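Local structure of galactonate dehydratase (Zobellia galactanivorans, 5OLC) at residues E55-A60 against V302-G307; V84-M89 against A108-L113; V101-I106 against E256-G261; Y260-L265 against A274-C279. The protein belongs to the enolase superfamily, in which an alpha+beta N-terminal domain packs against a modified TIM barrel, and is assembled here as eight copies. All blocks are in the same frame, centred on the assembly; numbering follows the deposited sequence.

Overall arrangement
Interactions 1 and 3 join the N-terminal domain to the barrel, interaction 2 lies inside the N-terminal domain, and interaction 4 lies inside the barrel, so the set illustrates how a two-domain enolase-type chain is knit together. Interaction 1 is the most central, its centre about 5 Å from that of the chain. Interactions 3 and 4 share Tyr260 and Gly261, and their centres are about 8 Å apart. Interactions 2 and 3 both use helix 101-120, with centres about 12 Å apart. Between interactions 1 and 4, Tyr57 N lies 2.8 Å from Cys279 O, a probable backbone hydrogen bond, close to the barrel end where enolase relatives carry their active site.

Interaction 1: residues E55-A60 against V302-G307; sequences EGYGPA and VPHTWG
Both Tyr57 and His304 carry CG opposite the backbone N (chi1 179° in each), and these two torsions send their rings toward each other across the boundary between the domains. They meet as an offset edge-to-face pair: the edge of the imidazole is directed at the face of the phenol, with centroids 5.4 Å apart and planes at 80°. At the near end of the imidazole, His304 CE1 lies 3.6 Å from Tyr57 OH. A different part of the phenol meets Trp306, whose carbonyl O sits in the plane of the ring at its edge, 3.6 Å from Tyr57 CE1. On the same rim, Trp306 CB approaches Tyr57 CE1 to 3.9 Å. The side chain of Glu55 runs out extended until OE2 borders Gly307 CA; OE2 is also hydrogen-bonded just beyond the segment, and OE1 is held by Thr308 OG1 and Ala311 N. His304 ND1 is hydrogen-bonded to Asp277 OD2, which helps to set the rotation of the imidazole and recalls the His-Asp pair of mandelate racemase-like relatives. The contact sets the region of strand 51-56 against the loop that follows barrel strand 300-301 and precedes helix 309-321. Helix 278-281 flanks Glu55 and Tyr57, strand 36-46 lies against Glu55, and strand 337-339 borders His304 and Trp306.

Interaction 2: residues V84-M89 against A108-L113; sequences VLWQEM and AIDVAL
Asp110 OD1 is approached by two groups, the indole of Trp86 and the hydroxyl of Thr285, within an antiparallel helix pair of the enolase-type N-terminal domain. Thr285 OG1 supplies the hydrogen bond, whereas Trp86 offers the C-H edge of its five-membered ring, CD1 standing 3.2 Å from Asp110 OD1 near the indole plane. The carboxylate is turned almost perpendicular to that ring, at 84°. Trp86 NE1 bonds instead to Gly282 O, so the indole and the carboxylate are each tied to the chain around helix 283-296, on the barrel side. The axes of segments 84-89 and 108-113 approach to 10.6 Å and run at 173°, which brings residues one turn apart on each helix into matching pairs. At one end Leu85 CD1 fits against the forked tip of Leu113, 3.5 Å from CD2. At the other, Met89 meets Ile109, with Leu74 and Phe70 adding apolar cover around them. The thioether bends at its last torsion (chi3 -83°), and this turn lays the terminal methyl alongside the branch of Ile109. Sulfur and methyl come nearest to different arms: Met89 SD lies 3.7 Å from Ile109 CD1, and Met89 CE 3.7 Å from Ile109 CG2.

Interaction 3: residues V101-I106 against E256-G261; sequences VLQAAI and EYLKYG
The phenol ring of Tyr257 and the amide of Gln103 are turned 75° against each other where the first turn of an N-terminal-domain helix meets the loop leading into a barrel helix. The side chains slide past one another in opposite senses, so the ring meets the aliphatic root of the glutamine and not its polar end: Tyr257 CD2 lies 3.7 Å from Gln103 CB. The amide end of Gln103 meets Leu258 instead, which crosses Gln103 at about a right angle and sets its CD2 methyl beside the carbonyl end. A bend in the glutamine chain (chi2 -37°) carries the amide away from the phenol and over to this leucine. Three buried residues thus make the junction of helix 101-120 with the start of helix 258-267, and one long side chain serves both neighbours, its methylenes against the ring and its amide against the methyl.

Beyond the two segments the junction reaches into the assembly. Tyr257 OH hydrogen-bonds to Asp95 O of the second subunit, holding the far end of the ring, and Tyr96 of that subunit packs against it. Within the chain, Tyr90 of helix 82-93 and Glu286 of helix 283-296 flank Leu258. At the amide itself, Leu258 CD2 is 3.2 Å from Gln103 OE1 and 3.8 Å from Gln103 CD.

Interaction 4: residues Y260-L265 against A274-C279; sequences YGFKRL and AQPDIC
This contact belongs to a beta-alpha-beta unit of the TIM barrel, in which helix 258-267 leads from strand 250-252 to the parallel neighbouring strand 273-274. Through Phe262 the helix packs on the strand that follows it. Its side chain points from the helix toward the segment 274-279, and the ring spans two residues there. One flank lies by Ala274, with Phe262 CE1 3.8 Å from Ala274 CB. Its other flank and its far end lie against the pyrrolidine of Pro276: Phe262 CE2 is 3.5 Å from Pro276 CB, and Phe262 CZ is 3.7 Å from Pro276 CG. The phenyl and the proline ring cross at a slant, and the touching side chains are apolar.

Gln275, between the two, turns its side chain the other way, toward Trp226 and Glu228 of strand 224-228. The alternation is that of a barrel strand continuing into its loop: Ala274 and Pro276 face the helix layer, and Gln275 faces inward. Ile290 of helix 283-296 touches both Phe262 and Pro276, and Glu256 also packs on the phenyl, so the aromatic ring is wedged between successive elements of the barrel. On another side of helix 258-267, Tyr260 packs against Glu234 of the second subunit and Gln295 of the third. Past Pro276 the chain turns into the short helix 278-281, where Asp277 takes the N-cap position: Asp277 OD1 accepts a weak capping bond from Cys279 N, 3.0 Å long and bent to 129°.

Interaction 1: residues E55-A60 against V302-G307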
# COMPACT_ATOMS: atom_id res chain seq x y z
N GLU A 55 -11.13 26.19 -31.33
CA GLU A 55 -12.16 26.43 -30.34
C GLU A 55 -11.67 26.05 -28.93
O GLU A 55 -10.94 25.07 -28.77
CB GLU A 55 -13.41 25.60 -30.70
CG GLU A 55 -14.69 25.92 -29.95
CD GLU A 55 -15.91 25.25 -30.55
OE1 GLU A 55 -15.84 24.82 -31.72
OE2 GLU A 55 -16.94 25.14 -29.84
N GLY A 56 -12.07 26.85 -27.96
CA GLY A 56 -11.81 26.65 -26.54
C GLY A 56 -13.12 26.38 -25.81
O GLY A 56 -14.15 26.94 -26.20
N TYR A 57 -13.10 25.49 -24.80
CA TYR A 57 -14.31 25.15 -24.05
C TYR A 57 -14.29 25.75 -22.65
O TYR A 57 -13.32 25.52 -21.90
CB TYR A 57 -14.56 23.63 -24.01
CG TYR A 57 -15.79 23.22 -23.23
CD1 TYR A 57 -17.04 23.18 -23.84
CD2 TYR A 57 -15.70 22.82 -21.90
CE1 TYR A 57 -18.18 22.78 -23.13
CE2 TYR A 57 -16.83 22.42 -21.18
CZ TYR A 57 -18.07 22.40 -21.80
OH TYR A 57 -19.18 22.01 -21.08
N GLY A 58 -15.35 26.49 -22.31
CA GLY A 58 -15.52 27.15 -21.02
C GLY A 58 -16.05 28.56 -21.12
O GLY A 58 -16.84 28.84 -22.03
N PRO A 59 -15.65 29.49 -20.22
CA PRO A 59 -16.17 30.87 -20.29
C PRO A 59 -15.48 31.72 -21.38
O PRO A 59 -14.34 32.18 -21.23
CB PRO A 59 -15.97 31.41 -18.86
CG PRO A 59 -15.27 30.31 -18.09
CD PRO A 59 -14.72 29.35 -19.08
N ALA A 60 -16.20 31.89 -22.49
CA ALA A 60 -15.77 32.58 -23.70
C ALA A 60 -14.79 33.75 -23.48
O ALA A 60 -13.62 33.62 -23.85
CB ALA A 60 -16.97 33.03 -24.49
N VAL A 302 -14.00 8.22 -24.79
CA VAL A 302 -15.08 8.79 -25.59
C VAL A 302 -14.91 10.25 -25.25
O VAL A 302 -15.07 10.58 -24.08
CB VAL A 302 -16.51 8.27 -25.22
CG1 VAL A 302 -17.58 8.96 -26.07
CG2 VAL A 302 -16.61 6.75 -25.34
N PRO A 303 -14.49 11.14 -26.18
CA PRO A 303 -14.28 12.53 -25.77
C PRO A 303 -15.57 13.29 -25.47
O PRO A 303 -16.67 12.87 -25.85
CB PRO A 303 -13.50 13.12 -26.94
CG PRO A 303 -13.89 12.32 -28.11
CD PRO A 303 -14.20 10.94 -27.61
N HIS A 304 -15.44 14.39 -24.73
CA HIS A 304 -16.56 15.26 -24.42
C HIS A 304 -16.58 16.33 -25.52
O HIS A 304 -15.52 16.86 -25.87
CB HIS A 304 -16.39 15.89 -23.03
CG HIS A 304 -17.51 16.82 -22.63
ND1 HIS A 304 -17.33 18.20 -22.60
CD2 HIS A 304 -18.78 16.53 -22.25
CE1 HIS A 304 -18.50 18.70 -22.22
NE2 HIS A 304 -19.40 17.74 -22.00
N THR A 305 -17.77 16.59 -26.12
CA THR A 305 -17.95 17.60 -27.18
C THR A 305 -19.24 18.39 -26.99
O THR A 305 -20.33 17.81 -27.03
CB THR A 305 -17.81 17.05 -28.62
OG1 THR A 305 -17.69 15.63 -28.65
CG2 THR A 305 -16.66 17.69 -29.37
N TRP A 306 -19.11 19.72 -26.77
CA TRP A 306 -20.24 20.61 -26.55
C TRP A 306 -19.95 22.04 -27.04
O TRP A 306 -19.96 23.00 -26.25
CB TRP A 306 -20.68 20.58 -25.07
CG TRP A 306 -22.13 20.88 -24.83
CD1 TRP A 306 -23.20 20.11 -25.17
CD2 TRP A 306 -22.67 22.01 -24.10
NE1 TRP A 306 -24.37 20.69 -24.74
CE2 TRP A 306 -24.07 21.86 -24.08
CE3 TRP A 306 -22.09 23.14 -23.49
CZ2 TRP A 306 -24.92 22.80 -23.46
CZ3 TRP A 306 -22.93 24.07 -22.88
CH2 TRP A 306 -24.32 23.89 -22.86
N GLY A 307 -19.73 22.17 -28.35
CA GLY A 307 -19.45 23.45 -28.99
C GLY A 307 -19.96 23.55 -30.41
O GLY A 307 -21.05 23.06 -30.72

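Interaction 2: residues V84-M89 against A108-L113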
# COMPACT_ATOMS: atom_id res chain seq x y z
N VAL A 84 6.18 22.39 -30.64
CA VAL A 84 7.14 23.41 -30.20
C VAL A 84 6.36 24.61 -29.63
O VAL A 84 6.79 25.22 -28.64
CB VAL A 84 8.13 23.83 -31.32
CG1 VAL A 84 9.33 24.62 -30.76
CG2 VAL A 84 8.61 22.63 -32.10
N LEU A 85 5.19 24.90 -30.23
CA LEU A 85 4.30 25.99 -29.80
C LEU A 85 3.59 25.60 -28.51
O LEU A 85 3.53 26.42 -27.60
CB LEU A 85 3.29 26.37 -30.90
CG LEU A 85 3.88 26.73 -32.27
CD1 LEU A 85 2.83 26.81 -33.32
CD2 LEU A 85 4.68 28.02 -32.22
N TRP A 86 3.08 24.33 -28.43
CA TRP A 86 2.38 23.78 -27.27
C TRP A 86 3.28 23.84 -26.06
O TRP A 86 2.85 24.33 -25.02
CB TRP A 86 1.92 22.34 -27.52
CG TRP A 86 0.79 21.89 -26.65
CD1 TRP A 86 -0.51 21.77 -27.01
CD2 TRP A 86 0.88 21.45 -25.29
NE1 TRP A 86 -1.26 21.33 -25.93
CE2 TRP A 86 -0.43 21.12 -24.87
CE3 TRP A 86 1.94 21.32 -24.37
CZ2 TRP A 86 -0.70 20.66 -23.59
CZ3 TRP A 86 1.66 20.91 -23.08
CH2 TRP A 86 0.35 20.58 -22.70
N GLN A 87 4.54 23.42 -26.21
CA GLN A 87 5.51 23.48 -25.13
C GLN A 87 5.90 24.91 -24.72
O GLN A 87 6.21 25.14 -23.55
CB GLN A 87 6.75 22.64 -25.47
CG GLN A 87 6.56 21.15 -25.15
CD GLN A 87 6.38 20.89 -23.67
OE1 GLN A 87 7.28 21.11 -22.84
NE2 GLN A 87 5.18 20.45 -23.29
N GLU A 88 5.86 25.87 -25.66
CA GLU A 88 6.15 27.28 -25.34
C GLU A 88 5.01 27.81 -24.46
O GLU A 88 5.27 28.33 -23.38
CB GLU A 88 6.34 28.12 -26.62
CG GLU A 88 6.50 29.62 -26.38
CD GLU A 88 7.80 30.18 -25.82
OE1 GLU A 88 7.88 31.42 -25.70
OE2 GLU A 88 8.73 29.40 -25.51
N MET A 89 3.75 27.60 -24.90
CA MET A 89 2.53 27.98 -24.20
C MET A 89 2.49 27.34 -22.83
O MET A 89 2.11 28.00 -21.88
CB MET A 89 1.30 27.55 -25.00
CG MET A 89 1.06 28.39 -26.25
SD MET A 89 -0.56 27.99 -26.92
CE MET A 89 -0.21 26.56 -27.86
N ALA A 108 -7.62 25.74 -27.84
CA ALA A 108 -8.13 26.53 -28.96
C ALA A 108 -7.06 26.77 -30.02
O ALA A 108 -7.32 26.45 -31.18
CB ALA A 108 -8.69 27.84 -28.43
N ILE A 109 -5.85 27.26 -29.62
CA ILE A 109 -4.70 27.46 -30.52
C ILE A 109 -4.29 26.11 -31.15
O ILE A 109 -4.13 26.05 -32.36
CB ILE A 109 -3.51 28.16 -29.79
CG1 ILE A 109 -3.87 29.62 -29.42
CG2 ILE A 109 -2.21 28.09 -30.61
CD1 ILE A 109 -3.26 30.13 -28.15
N ASP A 110 -4.16 25.04 -30.33
CA ASP A 110 -3.79 23.69 -30.79
C ASP A 110 -4.68 23.19 -31.94
O ASP A 110 -4.17 22.92 -33.02
CB ASP A 110 -3.72 22.69 -29.62
CG ASP A 110 -2.93 21.43 -29.93
OD1 ASP A 110 -1.68 21.52 -29.98
OD2 ASP A 110 -3.56 20.35 -30.08
N VAL A 111 -6.02 23.14 -31.73
CA VAL A 111 -7.00 22.66 -32.73
C VAL A 111 -6.85 23.43 -34.07
O VAL A 111 -6.85 22.80 -35.13
CB VAL A 111 -8.45 22.66 -32.17
CG1 VAL A 111 -9.46 22.16 -33.19
CG2 VAL A 111 -8.53 21.82 -30.89
N ALA A 112 -6.63 24.76 -34.00
CA ALA A 112 -6.37 25.57 -35.21
C ALA A 112 -5.02 25.21 -35.88
O ALA A 112 -4.95 25.23 -37.10
CB ALA A 112 -6.45 27.06 -34.88
N LEU A 113 -3.97 24.86 -35.09
CA LEU A 113 -2.65 24.46 -35.65
C LEU A 113 -2.70 23.07 -36.33
O LEU A 113 -1.79 22.70 -37.09
CB LEU A 113 -1.57 24.43 -34.57
CG LEU A 113 -1.13 25.74 -33.98
CD1 LEU A 113 -0.42 25.52 -32.67
CD2 LEU A 113 -0.29 26.51 -34.96

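Interaction 3: residues V101-I106 against E256-G261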
# COMPACT_ATOMS: atom_id res chain seq x y z
N VAL A 101 -9.22 27.52 -17.61
CA VAL A 101 -9.18 28.62 -18.57
C VAL A 101 -7.92 28.64 -19.45
O VAL A 101 -8.10 28.51 -20.66
CB VAL A 101 -9.45 29.99 -17.87
CG1 VAL A 101 -9.02 31.18 -18.73
CG2 VAL A 101 -10.92 30.11 -17.47
N LEU A 102 -6.68 28.79 -18.91
CA LEU A 102 -5.48 28.82 -19.78
C LEU A 102 -5.28 27.52 -20.60
O LEU A 102 -4.70 27.59 -21.67
CB LEU A 102 -4.19 29.22 -19.06
CG LEU A 102 -4.02 30.71 -18.74
CD1 LEU A 102 -2.89 30.93 -17.79
CD2 LEU A 102 -3.79 31.54 -19.98
N GLN A 103 -5.84 26.38 -20.13
CA GLN A 103 -5.78 25.11 -20.85
C GLN A 103 -6.71 25.15 -22.07
O GLN A 103 -6.34 24.62 -23.12
CB GLN A 103 -6.09 23.89 -19.95
CG GLN A 103 -4.99 23.54 -18.94
CD GLN A 103 -3.57 23.74 -19.45
OE1 GLN A 103 -3.17 23.18 -20.49
NE2 GLN A 103 -2.80 24.56 -18.76
N ALA A 104 -7.88 25.82 -21.93
CA ALA A 104 -8.83 25.99 -23.04
C ALA A 104 -8.30 27.03 -24.07
O ALA A 104 -8.66 26.94 -25.26
CB ALA A 104 -10.21 26.36 -22.52
N ALA A 105 -7.42 27.97 -23.63
CA ALA A 105 -6.75 28.93 -24.52
C ALA A 105 -5.72 28.14 -25.35
O ALA A 105 -5.72 28.26 -26.58
CB ALA A 105 -6.05 30.00 -23.72
N ILE A 106 -4.90 27.26 -24.66
CA ILE A 106 -3.89 26.37 -25.29
C ILE A 106 -4.58 25.38 -26.23
O ILE A 106 -4.07 25.15 -27.32
CB ILE A 106 -2.93 25.66 -24.28
CG1 ILE A 106 -2.13 26.67 -23.43
CG2 ILE A 106 -1.94 24.76 -25.03
CD1 ILE A 106 -1.09 26.11 -22.46
N GLU A 256 -11.33 17.15 -16.21
CA GLU A 256 -9.93 16.74 -16.09
C GLU A 256 -9.09 17.34 -17.21
O GLU A 256 -9.50 17.35 -18.37
CB GLU A 256 -9.79 15.22 -15.99
CG GLU A 256 -10.01 14.66 -14.60
CD GLU A 256 -8.99 15.01 -13.53
OE1 GLU A 256 -7.84 15.36 -13.89
OE2 GLU A 256 -9.33 14.90 -12.33
N TYR A 257 -7.93 17.89 -16.84
CA TYR A 257 -7.03 18.60 -17.74
C TYR A 257 -5.62 18.04 -17.71
O TYR A 257 -5.08 17.73 -16.65
CB TYR A 257 -7.00 20.11 -17.37
CG TYR A 257 -8.34 20.82 -17.47
CD1 TYR A 257 -9.26 20.75 -16.43
CD2 TYR A 257 -8.66 21.59 -18.58
CE1 TYR A 257 -10.50 21.39 -16.52
CE2 TYR A 257 -9.89 22.24 -18.68
CZ TYR A 257 -10.81 22.14 -17.65
OH TYR A 257 -12.01 22.80 -17.74
N LEU A 258 -5.01 17.92 -18.90
CA LEU A 258 -3.65 17.44 -19.18
C LEU A 258 -3.44 15.94 -18.93
O LEU A 258 -4.30 15.25 -18.35
CB LEU A 258 -2.55 18.25 -18.44
CG LEU A 258 -2.53 19.77 -18.65
CD1 LEU A 258 -1.37 20.40 -17.90
CD2 LEU A 258 -2.44 20.13 -20.13
N LYS A 259 -2.29 15.43 -19.41
CA LYS A 259 -1.85 14.04 -19.26
C LYS A 259 -1.69 13.73 -17.76
O LYS A 259 -2.06 12.63 -17.31
CB LYS A 259 -0.53 13.80 -20.03
CG LYS A 259 0.66 14.72 -19.67
CD LYS A 259 1.97 14.35 -20.37
CE LYS A 259 2.28 15.21 -21.56
NZ LYS A 259 2.67 16.59 -21.15
N TYR A 260 -1.22 14.73 -16.97
CA TYR A 260 -0.98 14.60 -15.54
C TYR A 260 -2.26 14.42 -14.76
O TYR A 260 -2.30 13.65 -13.81
CB TYR A 260 -0.17 15.78 -15.02
CG TYR A 260 1.07 16.06 -15.83
CD1 TYR A 260 2.25 15.36 -15.60
CD2 TYR A 260 1.09 17.07 -16.79
CE1 TYR A 260 3.42 15.65 -16.30
CE2 TYR A 260 2.24 17.35 -17.52
CZ TYR A 260 3.41 16.63 -17.27
OH TYR A 260 4.55 16.89 -17.98
N GLY A 261 -3.29 15.14 -15.20
CA GLY A 261 -4.61 15.07 -14.61
C GLY A 261 -5.25 13.73 -14.86
O GLY A 261 -5.80 13.11 -13.94

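Interaction 4: residues Y260-L265 against A274-C279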
# COMPACT_ATOMS: atom_id res chain seq x y z
N TYR A 260 -1.22 14.73 -16.97
CA TYR A 260 -0.98 14.60 -15.54
C TYR A 260 -2.26 14.42 -14.76
O TYR A 260 -2.30 13.65 -13.81
CB TYR A 260 -0.17 15.78 -15.02
CG TYR A 260 1.07 16.06 -15.83
CD1 TYR A 260 2.25 15.36 -15.60
CD2 TYR A 260 1.09 17.07 -16.79
CE1 TYR A 260 3.42 15.65 -16.30
CE2 TYR A 260 2.24 17.35 -17.52
CZ TYR A 260 3.41 16.63 -17.27
OH TYR A 260 4.55 16.89 -17.98
N GLY A 261 -3.29 15.14 -15.20
CA GLY A 261 -4.61 15.07 -14.61
C GLY A 261 -5.25 13.73 -14.86
O GLY A 261 -5.80 13.11 -13.94
N PHE A 262 -5.14 13.25 -16.11
CA PHE A 262 -5.69 11.95 -16.48
C PHE A 262 -4.92 10.77 -15.91
O PHE A 262 -5.54 9.74 -15.66
CB PHE A 262 -5.87 11.84 -17.97
CG PHE A 262 -7.27 12.28 -18.33
CD1 PHE A 262 -8.36 11.45 -18.10
CD2 PHE A 262 -7.50 13.56 -18.83
CE1 PHE A 262 -9.66 11.87 -18.40
CE2 PHE A 262 -8.79 13.98 -19.14
CZ PHE A 262 -9.86 13.13 -18.93
N LYS A 263 -3.61 10.92 -15.63
CA LYS A 263 -2.80 9.87 -14.99
C LYS A 263 -3.32 9.67 -13.57
O LYS A 263 -3.54 8.53 -13.16
CB LYS A 263 -1.30 10.26 -15.04
CG LYS A 263 -0.41 9.93 -13.84
CD LYS A 263 0.07 8.49 -13.80
CE LYS A 263 1.37 8.33 -13.05
NZ LYS A 263 1.31 8.63 -11.58
N ARG A 264 -3.58 10.78 -12.83
CA ARG A 264 -4.10 10.77 -11.47
C ARG A 264 -5.52 10.18 -11.42
O ARG A 264 -5.80 9.42 -10.50
CB ARG A 264 -3.95 12.14 -10.77
CG ARG A 264 -5.21 13.02 -10.58
CD ARG A 264 -4.92 14.26 -9.71
NE ARG A 264 -4.14 15.32 -10.39
CZ ARG A 264 -2.82 15.49 -10.31
NH1 ARG A 264 -2.23 16.49 -10.96
NH2 ARG A 264 -2.07 14.66 -9.59
N LEU A 265 -6.35 10.44 -12.45
CA LEU A 265 -7.70 9.87 -12.50
C LEU A 265 -7.63 8.34 -12.68
O LEU A 265 -8.32 7.60 -11.98
CB LEU A 265 -8.53 10.52 -13.63
CG LEU A 265 -9.97 10.00 -13.83
CD1 LEU A 265 -10.91 10.63 -12.86
CD2 LEU A 265 -10.44 10.24 -15.22
N ALA A 274 -13.10 7.38 -20.03
CA ALA A 274 -12.51 8.69 -19.79
C ALA A 274 -13.05 9.66 -20.84
O ALA A 274 -13.05 9.32 -22.03
CB ALA A 274 -10.99 8.61 -19.89
N GLN A 275 -13.55 10.83 -20.42
CA GLN A 275 -14.17 11.77 -21.34
C GLN A 275 -13.45 13.13 -21.40
O GLN A 275 -14.04 14.13 -20.98
CB GLN A 275 -15.68 11.93 -21.06
CG GLN A 275 -16.46 10.63 -21.19
CD GLN A 275 -17.93 10.78 -21.53
OE1 GLN A 275 -18.78 10.12 -20.93
NE2 GLN A 275 -18.25 11.54 -22.57
N PRO A 276 -12.21 13.23 -21.95
CA PRO A 276 -11.57 14.56 -22.06
C PRO A 276 -12.20 15.39 -23.18
O PRO A 276 -12.57 14.84 -24.22
CB PRO A 276 -10.10 14.25 -22.37
CG PRO A 276 -10.01 12.80 -22.60
CD PRO A 276 -11.37 12.18 -22.56
N ASP A 277 -12.33 16.71 -22.97
CA ASP A 277 -12.83 17.59 -24.02
C ASP A 277 -11.59 18.15 -24.71
O ASP A 277 -10.72 18.72 -24.05
CB ASP A 277 -13.73 18.71 -23.46
CG ASP A 277 -14.49 19.50 -24.53
OD1 ASP A 277 -13.83 20.18 -25.35
OD2 ASP A 277 -15.74 19.46 -24.51
N ILE A 278 -11.49 17.94 -26.04
CA ILE A 278 -10.34 18.37 -26.84
C ILE A 278 -10.05 19.85 -26.64
O ILE A 278 -8.92 20.22 -26.33
CB ILE A 278 -10.47 17.95 -28.33
CG1 ILE A 278 -10.48 16.40 -28.47
CG2 ILE A 278 -9.37 18.55 -29.19
CD1 ILE A 278 -11.57 15.81 -29.33
N CYS A 279 -11.12 20.67 -26.66
CA CYS A 279 -11.16 22.13 -26.54
C CYS A 279 -10.89 22.65 -25.11
O CYS A 279 -10.83 23.86 -24.89
CB CYS A 279 -12.49 22.66 -27.09
SG CYS A 279 -12.76 22.30 -28.85